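Side-chain contact in GGDEF family protein (Caulobacter vibrioides, PDB 3U2A), which belongs to the GGDEF family and carries a PdeA-like PAS domain, a fold usually given over to sensing or to protein-protein contacts: residues G48-E53 with R60-P65. Residues are numbered along the deposited sequence; the frame is centred on the assembly and turned at random.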
# COMPACT_ATOMS: atom_id res chain seq x y z
N GLY A 48 -11.73 -3.58 -10.76
CA GLY A 48 -12.10 -2.56 -11.73
C GLY A 48 -13.57 -2.15 -11.76
O GLY A 48 -13.86 -0.95 -11.80
N PRO A 49 -14.50 -3.12 -11.74
CA PRO A 49 -15.94 -2.82 -11.72
C PRO A 49 -16.42 -1.98 -10.53
O PRO A 49 -17.47 -1.34 -10.61
CB PRO A 49 -16.58 -4.20 -11.69
CG PRO A 49 -15.62 -5.05 -12.44
CD PRO A 49 -14.27 -4.57 -11.96
N LEU A 50 -15.66 -2.00 -9.44
CA LEU A 50 -16.02 -1.27 -8.22
C LEU A 50 -15.47 0.15 -8.17
O LEU A 50 -15.99 1.00 -7.46
CB LEU A 50 -15.52 -2.01 -6.98
CG LEU A 50 -15.93 -3.48 -6.79
CD1 LEU A 50 -15.36 -4.01 -5.49
CD2 LEU A 50 -17.43 -3.64 -6.85
N ALA A 51 -14.38 0.38 -8.90
CA ALA A 51 -13.67 1.66 -8.84
C ALA A 51 -14.33 2.69 -9.75
O ALA A 51 -14.83 2.34 -10.81
CB ALA A 51 -12.22 1.46 -9.23
N PRO A 52 -14.30 3.98 -9.36
CA PRO A 52 -13.66 4.61 -8.19
C PRO A 52 -14.48 4.52 -6.89
O PRO A 52 -13.95 4.75 -5.80
CB PRO A 52 -13.53 6.07 -8.63
CG PRO A 52 -14.71 6.28 -9.50
CD PRO A 52 -14.87 5.00 -10.27
N GLU A 53 -15.77 4.20 -7.02
CA GLU A 53 -16.68 4.13 -5.87
C GLU A 53 -17.81 3.17 -6.16
O GLU A 53 -18.27 3.09 -7.30
CB GLU A 53 -17.27 5.51 -5.61
CG GLU A 53 -18.06 5.64 -4.34
CD GLU A 53 -18.53 7.05 -4.15
OE1 GLU A 53 -18.06 7.71 -3.20
OE2 GLU A 53 -19.33 7.52 -4.98
N ARG A 60 -20.28 -6.88 -2.49
CA ARG A 60 -20.65 -8.28 -2.18
C ARG A 60 -20.88 -9.10 -3.45
O ARG A 60 -20.48 -10.27 -3.51
CB ARG A 60 -21.91 -8.33 -1.33
CG ARG A 60 -21.76 -7.73 0.03
CD ARG A 60 -23.07 -7.80 0.77
NE ARG A 60 -23.00 -7.07 2.03
CZ ARG A 60 -23.67 -5.95 2.29
NH1 ARG A 60 -24.50 -5.43 1.39
NH2 ARG A 60 -23.53 -5.36 3.46
N ALA A 61 -21.49 -8.48 -4.45
CA ALA A 61 -21.83 -9.14 -5.71
C ALA A 61 -20.59 -9.55 -6.52
O ALA A 61 -20.63 -10.51 -7.27
CB ALA A 61 -22.75 -8.25 -6.55
N LEU A 62 -19.50 -8.82 -6.34
CA LEU A 62 -18.27 -9.11 -7.06
C LEU A 62 -17.45 -10.23 -6.42
O LEU A 62 -16.69 -10.91 -7.12
CB LEU A 62 -17.42 -7.84 -7.21
CG LEU A 62 -16.30 -7.91 -8.28
CD1 LEU A 62 -16.87 -8.05 -9.69
CD2 LEU A 62 -15.38 -6.71 -8.19
N ALA A 63 -17.58 -10.43 -5.11
CA ALA A 63 -16.95 -11.55 -4.43
C ALA A 63 -17.42 -12.88 -5.04
O ALA A 63 -18.58 -12.98 -5.46
CB ALA A 63 -17.26 -11.51 -2.94
N LEU A 64 -16.54 -13.87 -5.10
CA LEU A 64 -16.99 -15.23 -5.38
C LEU A 64 -18.04 -15.58 -4.31
O LEU A 64 -17.87 -15.24 -3.14
CB LEU A 64 -15.83 -16.23 -5.36
CG LEU A 64 -15.36 -16.82 -6.69
CD1 LEU A 64 -15.26 -15.78 -7.81
CD2 LEU A 64 -14.05 -17.58 -6.50
N PRO A 65 -19.17 -16.20 -4.72
CA PRO A 65 -20.25 -16.43 -3.77
C PRO A 65 -19.78 -17.15 -2.50
O PRO A 65 -20.18 -16.76 -1.40
CB PRO A 65 -21.24 -17.27 -4.56
CG PRO A 65 -21.05 -16.81 -5.98
CD PRO A 65 -19.57 -16.58 -6.10
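Leu62, in the last turn of helix 56-62, carries the contact with Leu50 and Pro49, and it shows how a single leucine can tie a helix end to a loop in a small PAS domain. Along 60-65, Arg60 comes first and points away from the loop, its NE in a salt bridge with Glu72 of helix 68-75. Two residues on, Leu62 reaches across. Its CG stands anti to the backbone N (chi1 -164°), which swings the branched end toward the loop; there CD2 serves mainly Leu50, and CD1 Pro49. Leu62 CD2 does most of the touching: it meets the methyl end of Leu50, set almost evenly between CD1 at 3.8 Å and CD2 at 3.9 Å. Leu50 CG lies behind that pair of methyls, 3.6 Å from Leu62 CD2. The approach to the proline ring is looser, with Leu62 CD1 4.3 Å from Pro49 CG. On the loop side, a turn in which Ala51 N bonds to Gly48 O (3.2 Å) brackets the two receiving residues. No hydrogen bond joins the two segments; the contact is purely apolar, small in area, with Leu50 buried and Pro49 at the exposed margin. Leu62 also touches Val90 and Arg91, and at Ala63, where the chain leaves helical geometry, the carbonyl accepts a hydrogen bond from the same Arg91. The pair therefore bridges the end of helix 56-62, which has helix 68-75 beside it, and the loop that follows strand 35-40, on whose Leu38 Leu50 packs, and leads into strand 53-54, an outermost strand of the antiparallel sheet within this chain.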